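Local coordinates for protein amino acid amide racemase (Ochrobactrum anthropi, PDB 6GIO) that binds pyridoxal-5'-phosphate and belongs to the class-III aminotransferase family of PLP-dependent proteins, at residues 104-109 with 275-280; 201-206 with 234-239; 349-354 with 398-403. All coordinates share one frame; numbering follows the deposited sequence.

Contact 1: residues 104-109 with 275-280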
ATOM      1  N   ARG C 104      10.231 -19.513  10.337  1.00 26.26           N
ATOM      2  CA  ARG C 104       9.280 -18.437  10.080  1.00 25.75           C
ATOM      3  C   ARG C 104       9.881 -17.506   9.020  1.00 24.03           C
ATOM      4  O   ARG C 104      11.101 -17.488   8.801  1.00 25.29           O
ATOM      5  CB  ARG C 104       8.982 -17.642  11.355  1.00 25.70           C
ATOM      6  CG  ARG C 104       8.434 -18.495  12.492  1.00 27.80           C
ATOM      7  CD  ARG C 104       8.146 -17.674  13.730  1.00 29.03           C
ATOM      8  NE  ARG C 104       9.383 -17.157  14.284  1.00 28.59           N
ATOM      9  CZ  ARG C 104       9.516 -16.032  14.952  1.00 29.35           C
ATOM     10  NH1 ARG C 104       8.483 -15.251  15.204  1.00 32.97           N
ATOM     11  NH2 ARG C 104      10.706 -15.693  15.382  1.00 33.14           N
ATOM     12  N   ARG C 105       9.029 -16.771   8.336  1.00 22.22           N
ATOM     13  CA  ARG C 105       9.483 -15.768   7.371  1.00 22.40           C
ATOM     14  C   ARG C 105       8.587 -14.528   7.462  1.00 22.45           C
ATOM     15  O   ARG C 105       7.481 -14.551   8.061  1.00 19.62           O
ATOM     16  CB  ARG C 105       9.422 -16.307   5.955  1.00 22.14           C
ATOM     17  CG  ARG C 105      10.173 -17.607   5.717  1.00 23.23           C
ATOM     18  CD  ARG C 105      11.667 -17.384   5.718  1.00 24.46           C
ATOM     19  NE  ARG C 105      12.449 -18.553   5.355  1.00 26.29           N
ATOM     20  CZ  ARG C 105      12.868 -19.505   6.190  1.00 28.56           C
ATOM     21  NH1 ARG C 105      12.565 -19.452   7.466  1.00 29.00           N
ATOM     22  NH2 ARG C 105      13.608 -20.520   5.730  1.00 27.63           N
ATOM     23  N   VAL C 106       9.080 -13.483   6.796  1.00 21.48           N
ATOM     24  CA  VAL C 106       8.515 -12.148   6.837  1.00 19.92           C
ATOM     25  C   VAL C 106       8.208 -11.650   5.429  1.00 19.76           C
ATOM     26  O   VAL C 106       9.023 -11.767   4.513  1.00 22.38           O
ATOM     27  CB  VAL C 106       9.509 -11.195   7.448  1.00 18.78           C
ATOM     28  CG1 VAL C 106       8.861  -9.828   7.674  1.00 18.49           C
ATOM     29  CG2 VAL C 106      10.016 -11.807   8.742  1.00 19.38           C
ATOM     30  N   TRP C 107       7.015 -11.137   5.254  1.00 18.83           N
ATOM     31  CA  TRP C 107       6.641 -10.457   4.031  1.00 19.00           C
ATOM     32  C   TRP C 107       6.477  -9.039   4.429  1.00 17.46           C
ATOM     33  O   TRP C 107       5.994  -8.785   5.486  1.00 17.31           O
ATOM     34  CB  TRP C 107       5.299 -11.020   3.544  1.00 19.94           C
ATOM     35  CG  TRP C 107       4.576 -10.290   2.457  1.00 19.71           C
ATOM     36  CD1 TRP C 107       4.603 -10.591   1.145  1.00 19.59           C
ATOM     37  CD2 TRP C 107       3.636  -9.194   2.612  1.00 19.86           C
ATOM     38  NE1 TRP C 107       3.775  -9.730   0.452  1.00 21.72           N
ATOM     39  CE2 TRP C 107       3.157  -8.877   1.331  1.00 20.21           C
ATOM     40  CE3 TRP C 107       3.161  -8.448   3.716  1.00 20.82           C
ATOM     41  CZ2 TRP C 107       2.215  -7.858   1.101  1.00 19.47           C
ATOM     42  CZ3 TRP C 107       2.218  -7.393   3.466  1.00 20.03           C
ATOM     43  CH2 TRP C 107       1.781  -7.126   2.166  1.00 19.16           C
ATOM     44  N   PHE C 108       6.811  -8.116   3.544  1.00 19.07           N
ATOM     45  CA  PHE C 108       6.590  -6.684   3.766  1.00 18.78           C
ATOM     46  C   PHE C 108       5.563  -6.057   2.850  1.00 17.87           C
ATOM     47  O   PHE C 108       5.454  -6.439   1.683  1.00 18.51           O
ATOM     48  CB  PHE C 108       7.898  -5.937   3.542  1.00 20.35           C
ATOM     49  CG  PHE C 108       8.899  -6.144   4.635  1.00 21.05           C
ATOM     50  CD1 PHE C 108       8.667  -5.634   5.918  1.00 21.09           C
ATOM     51  CD2 PHE C 108      10.064  -6.888   4.400  1.00 21.23           C
ATOM     52  CE1 PHE C 108       9.572  -5.844   6.945  1.00 20.60           C
ATOM     53  CE2 PHE C 108      10.995  -7.064   5.413  1.00 21.62           C
ATOM     54  CZ  PHE C 108      10.748  -6.565   6.693  1.00 20.78           C
ATOM     55  N   GLY C 109       4.869  -5.029   3.350  1.00 17.61           N
ATOM     56  CA  GLY C 109       3.947  -4.274   2.504  1.00 17.17           C
ATOM     57  C   GLY C 109       3.964  -2.838   2.937  1.00 17.43           C
ATOM     58  O   GLY C 109       4.931  -2.395   3.576  1.00 17.89           O
ATOM     59  N   LEU C 275       4.816   1.401   6.092  1.00 21.23           N
ATOM     60  CA  LEU C 275       5.415   0.067   6.184  1.00 19.62           C
ATOM     61  C   LEU C 275       4.504  -0.882   6.981  1.00 19.83           C
ATOM     62  O   LEU C 275       4.000  -0.541   8.102  1.00 18.22           O
ATOM     63  CB  LEU C 275       6.774   0.182   6.878  1.00 21.15           C
ATOM     64  CG  LEU C 275       7.561  -1.067   7.314  1.00 20.40           C
ATOM     65  CD1 LEU C 275       8.038  -1.828   6.096  1.00 21.15           C
ATOM     66  CD2 LEU C 275       8.762  -0.652   8.140  1.00 21.77           C
ATOM     67  N   SER C 276       4.340  -2.094   6.444  1.00 20.03           N
ATOM     68  CA  SER C 276       3.638  -3.157   7.158  1.00 18.88           C
ATOM     69  C   SER C 276       4.434  -4.458   7.058  1.00 18.94           C
ATOM     70  O   SER C 276       5.382  -4.562   6.268  1.00 20.79           O
ATOM     71  CB  SER C 276       2.232  -3.343   6.599  1.00 19.64           C
ATOM     72  OG  SER C 276       2.204  -3.876   5.255  1.00 18.79           O
ATOM     73  N   ALA C 277       4.049  -5.445   7.849  1.00 18.29           N
ATOM     74  CA  ALA C 277       4.686  -6.754   7.766  1.00 20.87           C
ATOM     75  C   ALA C 277       3.800  -7.859   8.260  1.00 21.00           C
ATOM     76  O   ALA C 277       2.935  -7.622   9.094  1.00 21.42           O
ATOM     77  CB  ALA C 277       6.001  -6.781   8.500  1.00 21.50           C
ATOM     78  N   VAL C 278       4.062  -9.068   7.756  1.00 20.58           N
ATOM     79  CA  VAL C 278       3.414 -10.283   8.206  1.00 20.75           C
ATOM     80  C   VAL C 278       4.507 -11.276   8.608  1.00 20.96           C
ATOM     81  O   VAL C 278       5.442 -11.582   7.845  1.00 19.42           O
ATOM     82  CB  VAL C 278       2.530 -10.910   7.111  1.00 20.65           C
ATOM     83  CG1 VAL C 278       1.909 -12.216   7.579  1.00 20.29           C
ATOM     84  CG2 VAL C 278       1.418  -9.955   6.699  1.00 22.62           C
ATOM     85  N   VAL C 279       4.419 -11.764   9.828  1.00 22.06           N
ATOM     86  CA  VAL C 279       5.396 -12.767  10.322  1.00 21.73           C
ATOM     87  C   VAL C 279       4.594 -14.024  10.467  1.00 21.40           C
ATOM     88  O   VAL C 279       3.538 -13.990  11.073  1.00 22.96           O
ATOM     89  CB  VAL C 279       6.017 -12.370  11.687  1.00 22.23           C
ATOM     90  CG1 VAL C 279       6.922 -13.460  12.230  1.00 22.22           C
ATOM     91  CG2 VAL C 279       6.816 -11.104  11.514  1.00 22.34           C
ATOM     92  N   GLY C 280       5.043 -15.104   9.841  1.00 20.96           N
ATOM     93  CA  GLY C 280       4.279 -16.311   9.816  1.00 21.06           C
ATOM     94  C   GLY C 280       5.172 -17.527   9.710  1.00 21.27           C
ATOM     95  O   GLY C 280       6.374 -17.383   9.586  1.00 22.69           O
TER
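Arg105, Trp107 and Gly109 each pair with a residue of the other strand, Gly280, Val278 and Ser276 in turn, through two backbone hydrogen bonds, six in all. The strands run antiparallel at 161°, with axes 4.5 Å apart. At the non-hydrogen-bonded pair Phe108–Ala277 the CA atoms close to 4.4 Å, and Ala277, with a single methyl, suits so close a pair. Between the regular bonds Val106 CA makes a CA-H...O contact of 3.3 Å with Val278 O. At the far end Gly109 N meets Ser276 O almost straight at the hydrogen, yet from 58° above the carbonyl plane.

On the face of Trp107, the indole CG stands anti to the backbone N (chi1 168°), which brings CE3 obliquely to within 3.8 Å of Val278 CG2. Gly109 N lies above one face of the indole, offset toward its rim. A CB on Gly109 would run into Ser276 OG and the Trp107 ring, which is why glycine suits the position. Trp107 NE1 bonds to Val292 O, and Ser276 OG to Asp114 OD1 on the helix 112-127, so both buried polar groups are satisfied.

On the opposite face, Phe108 turns its edge to Ser276 O, with CD1 3.5 Å from it, while Leu275 CD1 approaches CD1 obliquely and Val106 CG1 lies above one face of the ring. Arg104 lays NH1 3.8 Å from Val279 CG1, its NH2 bound to Leu95 O.

The backbone of Val106 hydrogen-bonds to the second subunit, whose Ile15 and Ile18 pack on Phe108 and Trp107. Across five successive pairs, Val106, Phe108, Ala277 and Val279 make one face apolar, whereas the other mixes Trp107 and Val278 with Arg105 and Ser276, whose polar ends need partners beyond the ladder.

Contact 2: residues 201-206 with 234-239. With PLP (pyridoxal-5'-phosphate), chain G.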
ATOM      1  N   ALA C 201      -8.245 -19.754   9.538  1.00 21.81           N
ATOM      2  CA  ALA C 201      -7.688 -18.854  10.513  1.00 23.77           C
ATOM      3  C   ALA C 201      -8.737 -18.104  11.298  1.00 22.60           C
ATOM      4  O   ALA C 201      -9.860 -17.912  10.820  1.00 23.97           O
ATOM      5  CB  ALA C 201      -6.838 -17.845   9.782  1.00 23.98           C
ATOM      6  N   VAL C 202      -8.347 -17.631  12.484  1.00 23.83           N
ATOM      7  CA  VAL C 202      -9.149 -16.694  13.280  1.00 21.66           C
ATOM      8  C   VAL C 202      -8.319 -15.461  13.367  1.00 22.29           C
ATOM      9  O   VAL C 202      -7.112 -15.559  13.652  1.00 21.36           O
ATOM     10  CB  VAL C 202      -9.485 -17.218  14.716  1.00 22.81           C
ATOM     11  CG1 VAL C 202      -8.271 -17.784  15.422  1.00 22.85           C
ATOM     12  CG2 VAL C 202     -10.146 -16.143  15.581  1.00 23.32           C
ATOM     13  N   PHE C 203      -8.965 -14.308  13.126  1.00 21.35           N
ATOM     14  CA  PHE C 203      -8.310 -13.015  13.239  1.00 21.28           C
ATOM     15  C   PHE C 203      -8.686 -12.291  14.500  1.00 20.72           C
ATOM     16  O   PHE C 203      -9.888 -12.015  14.741  1.00 21.21           O
ATOM     17  CB  PHE C 203      -8.664 -12.127  12.071  1.00 21.80           C
ATOM     18  CG  PHE C 203      -7.868 -12.403  10.823  1.00 22.75           C
ATOM     19  CD1 PHE C 203      -8.124 -13.529  10.063  1.00 23.26           C
ATOM     20  CD2 PHE C 203      -6.897 -11.485  10.378  1.00 21.59           C
ATOM     21  CE1 PHE C 203      -7.411 -13.771   8.882  1.00 25.11           C
ATOM     22  CE2 PHE C 203      -6.197 -11.709   9.216  1.00 22.45           C
ATOM     23  CZ  PHE C 203      -6.449 -12.854   8.453  1.00 24.86           C
ATOM     24  N   ILE C 204      -7.661 -11.901  15.251  1.00 21.37           N
ATOM     25  CA  ILE C 204      -7.828 -11.354  16.619  1.00 24.07           C
ATOM     26  C   ILE C 204      -7.157  -9.998  16.743  1.00 24.80           C
ATOM     27  O   ILE C 204      -5.914  -9.909  16.562  1.00 24.76           O
ATOM     28  CB  ILE C 204      -7.159 -12.264  17.670  1.00 23.95           C
ATOM     29  CG1 ILE C 204      -7.839 -13.622  17.762  1.00 24.23           C
ATOM     30  CG2 ILE C 204      -7.152 -11.601  19.038  1.00 25.87           C
ATOM     31  CD1 ILE C 204      -7.033 -14.637  18.574  1.00 27.02           C
ATOM     32  N   GLU C 205      -7.946  -8.951  17.001  1.00 23.84           N
ATOM     33  CA  GLU C 205      -7.405  -7.736  17.581  1.00 24.40           C
ATOM     34  C   GLU C 205      -7.303  -7.925  19.119  1.00 24.17           C
ATOM     35  O   GLU C 205      -8.316  -8.203  19.773  1.00 23.77           O
ATOM     36  CB  GLU C 205      -8.328  -6.530  17.320  1.00 25.88           C
ATOM     37  CG  GLU C 205      -8.540  -6.119  15.874  1.00 27.93           C
ATOM     38  CD  GLU C 205      -9.217  -4.755  15.772  1.00 28.21           C
ATOM     39  OE1 GLU C 205     -10.307  -4.631  15.234  1.00 28.43           O
ATOM     40  OE2 GLU C 205      -8.656  -3.776  16.243  1.00 29.80           O
ATOM     41  N   PRO C 206      -6.111  -7.736  19.703  1.00 26.16           N
ATOM     42  CA  PRO C 206      -5.942  -7.886  21.160  1.00 25.87           C
ATOM     43  C   PRO C 206      -6.538  -6.751  21.983  1.00 24.02           C
ATOM     44  O   PRO C 206      -6.762  -6.918  23.162  1.00 24.11           O
ATOM     45  CB  PRO C 206      -4.441  -7.988  21.346  1.00 26.75           C
ATOM     46  CG  PRO C 206      -3.848  -7.281  20.170  1.00 29.47           C
ATOM     47  CD  PRO C 206      -4.841  -7.389  19.033  1.00 27.37           C
ATOM     48  N   LEU C 234      -5.309 -21.690  12.269  1.00 22.79           N
ATOM     49  CA  LEU C 234      -4.207 -20.800  12.577  1.00 21.92           C
ATOM     50  C   LEU C 234      -4.701 -19.503  13.251  1.00 23.05           C
ATOM     51  O   LEU C 234      -5.780 -18.974  12.924  1.00 22.05           O
ATOM     52  CB  LEU C 234      -3.426 -20.484  11.306  1.00 22.81           C
ATOM     53  CG  LEU C 234      -2.786 -21.686  10.605  1.00 24.20           C
ATOM     54  CD1 LEU C 234      -2.089 -21.279   9.304  1.00 26.57           C
ATOM     55  CD2 LEU C 234      -1.826 -22.385  11.548  1.00 25.51           C
ATOM     56  N   VAL C 235      -3.889 -19.002  14.184  1.00 23.04           N
ATOM     57  CA  VAL C 235      -4.255 -17.918  15.046  1.00 24.09           C
ATOM     58  C   VAL C 235      -3.446 -16.681  14.636  1.00 23.06           C
ATOM     59  O   VAL C 235      -2.212 -16.693  14.623  1.00 21.82           O
ATOM     60  CB  VAL C 235      -3.998 -18.324  16.510  1.00 25.93           C
ATOM     61  CG1 VAL C 235      -4.351 -17.196  17.464  1.00 26.09           C
ATOM     62  CG2 VAL C 235      -4.794 -19.589  16.845  1.00 28.92           C
ATOM     63  N   VAL C 236      -4.172 -15.648  14.233  1.00 23.13           N
ATOM     64  CA  VAL C 236      -3.577 -14.482  13.628  1.00 22.74           C
ATOM     65  C   VAL C 236      -3.864 -13.346  14.590  1.00 22.67           C
ATOM     66  O   VAL C 236      -5.014 -13.078  14.870  1.00 23.74           O
ATOM     67  CB  VAL C 236      -4.236 -14.138  12.255  1.00 23.13           C
ATOM     68  CG1 VAL C 236      -3.605 -12.886  11.634  1.00 23.09           C
ATOM     69  CG2 VAL C 236      -4.180 -15.297  11.264  1.00 24.66           C
ATOM     70  N   VAL C 237      -2.843 -12.649  15.059  1.00 23.01           N
ATOM     71  CA  VAL C 237      -3.057 -11.431  15.817  1.00 23.82           C
ATOM     72  C   VAL C 237      -2.699 -10.178  14.977  1.00 22.49           C
ATOM     73  O   VAL C 237      -1.592 -10.048  14.445  1.00 21.87           O
ATOM     74  CB  VAL C 237      -2.251 -11.426  17.150  1.00 25.34           C
ATOM     75  CG1 VAL C 237      -2.459 -10.112  17.883  1.00 26.10           C
ATOM     76  CG2 VAL C 237      -2.678 -12.575  18.053  1.00 25.18           C
ATOM     77  N   ASP C 238      -3.648  -9.258  14.895  1.00 22.08           N
ATOM     78  CA  ASP C 238      -3.451  -7.931  14.264  1.00 21.72           C
ATOM     79  C   ASP C 238      -2.880  -6.943  15.286  1.00 20.85           C
ATOM     80  O   ASP C 238      -3.617  -6.450  16.144  1.00 21.57           O
ATOM     81  CB  ASP C 238      -4.804  -7.432  13.757  1.00 22.81           C
ATOM     82  CG  ASP C 238      -4.686  -6.180  12.891  1.00 24.37           C
ATOM     83  OD1 ASP C 238      -3.696  -5.449  13.044  1.00 24.14           O
ATOM     84  OD2 ASP C 238      -5.574  -5.927  12.047  1.00 24.84           O
ATOM     85  N   GLU C 239      -1.584  -6.664  15.207  1.00 20.12           N
ATOM     86  CA  GLU C 239      -0.921  -5.718  16.100  1.00 22.09           C
ATOM     87  C   GLU C 239      -0.787  -4.342  15.423  1.00 22.18           C
ATOM     88  O   GLU C 239      -0.073  -3.475  15.879  1.00 21.92           O
ATOM     89  CB  GLU C 239       0.446  -6.234  16.531  1.00 22.08           C
ATOM     90  CG  GLU C 239       0.409  -7.479  17.446  1.00 23.02           C
ATOM     91  CD  GLU C 239       0.251  -7.164  18.952  1.00 26.01           C
ATOM     92  OE1 GLU C 239       0.756  -6.097  19.379  1.00 26.55           O
ATOM     93  OE2 GLU C 239      -0.363  -7.974  19.725  1.00 23.33           O
TER
HETATM   94  N1  PLP G 501      -5.716  -3.519  11.337  1.00 32.40           N
HETATM   95  C2  PLP G 501      -5.893  -2.747  12.438  1.00 35.26           C
HETATM   96  C2A PLP G 501      -6.134  -3.328  13.798  1.00 35.39           C
HETATM   97  C3  PLP G 501      -5.875  -1.266  12.336  1.00 34.50           C
HETATM   98  O3  PLP G 501      -6.059  -0.518  13.430  1.00 35.47           O
HETATM   99  C4  PLP G 501      -5.617  -0.621  11.033  1.00 35.56           C
HETATM  100  C4A PLP G 501      -5.580   0.869  10.923  1.00 34.77           C
HETATM  101  C5  PLP G 501      -5.422  -1.572   9.883  1.00 34.45           C
HETATM  102  C6  PLP G 501      -5.488  -2.963  10.116  1.00 34.88           C
HETATM  103  C5A PLP G 501      -5.213  -1.025   8.480  1.00 34.56           C
HETATM  104  O4P PLP G 501      -4.125  -0.101   8.348  1.00 34.82           O
HETATM  105  P   PLP G 501      -4.061   0.932   7.132  1.00 32.20           P
HETATM  106  O1P PLP G 501      -2.605   1.281   7.104  1.00 34.92           O
HETATM  107  O2P PLP G 501      -4.948   2.107   7.504  1.00 30.35           O
HETATM  108  O3P PLP G 501      -4.499   0.149   5.903  1.00 33.25           O
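Phe203 sets its CG anti to its own carbonyl carbon (chi1 -81°), whereas Val236 sends CG1 anti to its backbone N (chi1 179°). The two side chains therefore run alongside one another in the same direction, and the methyl sits over the phenyl face in a CH-pi contact, 4.1 Å from Val236 CG1 to the centroid of the Phe203 ring and 27° off the ring normal. Val236 CG2 turns instead to Ala201 CB at 4.0 Å. On the other face of the sheet Ile204 reaches across with CD1 to Val235 CG1, 3.9 Å away, and Pro206 CD rests on Val237 CG1. Branched and compact side chains suit this place, since helix 220-229 packs against Val202, Ile204 and Val235.

Four backbone hydrogen bonds tie the parallel strands, from Val202 N to Leu234 O through to Asp238 N to Ile204 O, the latter 2.9 Å long. Helix 220-229 links the two strands in a beta-alpha-beta unit.

Polar residues gather where the strands end. Asp238 OD2 approaches PLP N1 at 2.5 Å and also bonds to His140 ND1, while OD1 accepts from Val240 N; these partners fix the rotation of the carboxylate. Glu205 extends beside PLP, its OE2 3.5 Å from the PLP methyl C2A and bonded to Ser209 OG, with OE1 bonded to Tyr139 N.

An aspartate facing the pyridine nitrogen is characteristic of fold type I PLP enzymes. The hydrophobic body of the sheet thus presents two carboxylates at the C-terminal ends of these two parallel strands, and one so close to N1 is consistent with a polarised pyridine ring.

Contact 3: residues 349-354 with 398-403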
ATOM      1  N   ARG C 349      -4.659   0.120  27.232  1.00 23.17           N
ATOM      2  CA  ARG C 349      -3.441  -0.291  27.877  1.00 22.16           C
ATOM      3  C   ARG C 349      -2.368   0.665  27.487  1.00 22.59           C
ATOM      4  O   ARG C 349      -2.270   1.030  26.299  1.00 23.89           O
ATOM      5  CB  ARG C 349      -3.030  -1.670  27.482  1.00 21.01           C
ATOM      6  CG  ARG C 349      -4.021  -2.751  27.733  1.00 22.19           C
ATOM      7  CD  ARG C 349      -3.276  -4.052  27.532  1.00 23.62           C
ATOM      8  NE  ARG C 349      -4.100  -5.253  27.680  1.00 25.23           N
ATOM      9  CZ  ARG C 349      -4.322  -5.887  28.823  1.00 27.59           C
ATOM     10  NH1 ARG C 349      -3.823  -5.410  29.955  1.00 30.07           N
ATOM     11  NH2 ARG C 349      -5.056  -7.001  28.843  1.00 27.80           N
ATOM     12  N   GLY C 350      -1.539   1.039  28.465  1.00 21.24           N
ATOM     13  CA  GLY C 350      -0.390   1.884  28.216  1.00 22.24           C
ATOM     14  C   GLY C 350      -0.825   3.160  27.524  1.00 23.43           C
ATOM     15  O   GLY C 350      -1.726   3.837  27.991  1.00 24.34           O
ATOM     16  N   LEU C 351      -0.222   3.471  26.383  1.00 23.29           N
ATOM     17  CA  LEU C 351      -0.585   4.679  25.642  1.00 22.76           C
ATOM     18  C   LEU C 351      -1.618   4.450  24.509  1.00 23.40           C
ATOM     19  O   LEU C 351      -1.712   5.229  23.554  1.00 21.42           O
ATOM     20  CB  LEU C 351       0.688   5.380  25.153  1.00 23.10           C
ATOM     21  CG  LEU C 351       1.468   6.130  26.254  1.00 24.20           C
ATOM     22  CD1 LEU C 351       2.857   6.460  25.759  1.00 24.45           C
ATOM     23  CD2 LEU C 351       0.745   7.396  26.720  1.00 26.58           C
ATOM     24  N   ALA C 352      -2.405   3.380  24.642  1.00 23.79           N
ATOM     25  CA  ALA C 352      -3.579   3.155  23.795  1.00 23.56           C
ATOM     26  C   ALA C 352      -4.772   3.350  24.704  1.00 24.09           C
ATOM     27  O   ALA C 352      -5.137   2.461  25.462  1.00 22.91           O
ATOM     28  CB  ALA C 352      -3.571   1.756  23.193  1.00 23.43           C
ATOM     29  N   ILE C 353      -5.371   4.538  24.629  1.00 22.54           N
ATOM     30  CA  ILE C 353      -6.336   4.937  25.612  1.00 24.23           C
ATOM     31  C   ILE C 353      -7.603   5.418  24.980  1.00 21.66           C
ATOM     32  O   ILE C 353      -7.562   6.248  24.074  1.00 21.05           O
ATOM     33  CB  ILE C 353      -5.750   6.067  26.526  1.00 26.08           C
ATOM     34  CG1 ILE C 353      -4.613   5.487  27.355  1.00 27.11           C
ATOM     35  CG2 ILE C 353      -6.820   6.653  27.436  1.00 25.80           C
ATOM     36  CD1 ILE C 353      -3.612   6.534  27.835  1.00 30.09           C
ATOM     37  N   GLY C 354      -8.723   4.908  25.496  1.00 20.43           N
ATOM     38  CA  GLY C 354     -10.053   5.334  25.053  1.00 21.79           C
ATOM     39  C   GLY C 354     -10.854   5.946  26.177  1.00 20.99           C
ATOM     40  O   GLY C 354     -10.802   5.466  27.302  1.00 20.81           O
ATOM     41  N   PHE C 398      -6.948   8.322  22.167  1.00 23.07           N
ATOM     42  CA  PHE C 398      -5.639   8.925  22.462  1.00 22.33           C
ATOM     43  C   PHE C 398      -4.561   7.897  22.154  1.00 23.74           C
ATOM     44  O   PHE C 398      -4.426   6.859  22.846  1.00 23.52           O
ATOM     45  CB  PHE C 398      -5.551   9.410  23.912  1.00 23.82           C
ATOM     46  CG  PHE C 398      -6.589  10.453  24.255  1.00 23.94           C
ATOM     47  CD1 PHE C 398      -6.485  11.739  23.773  1.00 25.93           C
ATOM     48  CD2 PHE C 398      -7.688  10.126  24.997  1.00 25.08           C
ATOM     49  CE1 PHE C 398      -7.465  12.705  24.037  1.00 26.01           C
ATOM     50  CE2 PHE C 398      -8.667  11.083  25.273  1.00 27.34           C
ATOM     51  CZ  PHE C 398      -8.559  12.377  24.797  1.00 25.20           C
ATOM     52  N   MET C 399      -3.829   8.176  21.081  1.00 21.99           N
ATOM     53  CA  MET C 399      -2.753   7.315  20.584  1.00 24.67           C
ATOM     54  C   MET C 399      -1.522   8.173  20.401  1.00 22.72           C
ATOM     55  O   MET C 399      -1.011   8.280  19.306  1.00 23.34           O
ATOM     56  CB  MET C 399      -3.174   6.717  19.227  1.00 25.36           C
ATOM     57  CG  MET C 399      -4.319   5.719  19.364  1.00 26.98           C
ATOM     58  SD  MET C 399      -3.735   4.125  19.988  1.00 29.21           S
ATOM     59  CE  MET C 399      -2.801   3.528  18.601  1.00 31.68           C
ATOM     60  N   PRO C 400      -1.075   8.853  21.463  1.00 24.55           N
ATOM     61  CA  PRO C 400       0.011   9.810  21.224  1.00 23.18           C
ATOM     62  C   PRO C 400       1.336   9.106  20.899  1.00 22.63           C
ATOM     63  O   PRO C 400       1.496   7.909  21.214  1.00 21.31           O
ATOM     64  CB  PRO C 400       0.117  10.567  22.553  1.00 25.45           C
ATOM     65  CG  PRO C 400      -0.444   9.644  23.593  1.00 26.50           C
ATOM     66  CD  PRO C 400      -1.481   8.811  22.885  1.00 26.82           C
ATOM     67  N   PRO C 401       2.315   9.861  20.357  1.00 21.40           N
ATOM     68  CA  PRO C 401       3.672   9.328  20.231  1.00 21.74           C
ATOM     69  C   PRO C 401       4.171   8.765  21.571  1.00 22.94           C
ATOM     70  O   PRO C 401       3.831   9.292  22.659  1.00 25.03           O
ATOM     71  CB  PRO C 401       4.473  10.548  19.819  1.00 21.51           C
ATOM     72  CG  PRO C 401       3.483  11.450  19.163  1.00 21.00           C
ATOM     73  CD  PRO C 401       2.253  11.285  19.989  1.00 20.56           C
ATOM     74  N   LEU C 402       4.907   7.675  21.501  1.00 21.93           N
ATOM     75  CA  LEU C 402       5.432   7.021  22.671  1.00 23.34           C
ATOM     76  C   LEU C 402       6.415   7.929  23.413  1.00 25.53           C
ATOM     77  O   LEU C 402       6.773   7.676  24.565  1.00 26.66           O
ATOM     78  CB  LEU C 402       6.150   5.737  22.243  1.00 23.37           C
ATOM     79  CG  LEU C 402       5.254   4.662  21.605  1.00 25.12           C
ATOM     80  CD1 LEU C 402       5.953   3.295  21.584  1.00 26.20           C
ATOM     81  CD2 LEU C 402       3.946   4.534  22.338  1.00 25.47           C
ATOM     82  N   THR C 403       6.851   8.984  22.730  1.00 24.55           N
ATOM     83  CA  THR C 403       7.756   9.961  23.294  1.00 25.95           C
ATOM     84  C   THR C 403       7.045  11.074  24.050  1.00 26.23           C
ATOM     85  O   THR C 403       7.677  12.057  24.435  1.00 24.80           O
ATOM     86  CB  THR C 403       8.586  10.593  22.158  1.00 24.39           C
ATOM     87  OG1 THR C 403       7.703  10.994  21.113  1.00 22.36           O
ATOM     88  CG2 THR C 403       9.592   9.550  21.604  1.00 24.25           C
TER
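Leu351 meets Pro400 at about a right angle, its CD2 4.0 Å from Pro400 CG, while its other methyl, CD1, crosses obliquely to Leu402 CD2 at 4.1 Å. The forked leucine thus touches two parts of the loop at once, and the stiff proline ring gives it a firm surface. Ser322 and Val325 of helix 318-339 also touch the Leu351 side chain.

Met399 bends at chi2 and chi3 (-77° and -70°), which folds the thioether back so that SD lies 4.0 Å from Ala352 CB; the small alanine admits the bulky sulphur. Ile353 and Phe398 project on the same face of the sheet, with Ile353 CB 4.2 Å from Phe398 CB. The Phe398 ring goes on to meet that of Phe386, and Ile353 packs on Phe329.

Two backbone hydrogen bonds join Ile353 and Phe398, from Ile353 N to Phe398 O at 3.1 Å and from Phe398 N to Ile353 O at 2.9 Å. Beyond this pair the two chains diverge, 399-403 as a loop and 349-352 as a type II' turn, and Arg246 NH1 bonds to both Leu351 O and Pro400 O, drawing two carbonyls of the separate segments to one cation.

The contact is thus a single antiparallel hydrogen-bonded bridge where neighbouring strands 352-357 and 395-398 of the mixed sheet meet, and where strand 395-398 gives way to a proline-containing loop.

Overall arrangement
All three contacts are buried, but they serve different parts of the fold. Contacts 1 and 2 belong to the same seven-stranded sheet, their centres about 14 Å apart: contact 1 is antiparallel, at the edge facing the second subunit, and contact 2 is parallel, nearer the middle, with no other chain touching it. Contact 3 lies in the other mixed sheet, its centre about 21 Å from that of contact 2. Backbone pairing dominates the first two; contact 3 has one bridged pair and relies on loop side chains. PLP touches contact 2 directly, whereas Ser276 and Met399 bring contacts 1 and 3 only to about 7 Å from a bound PLP.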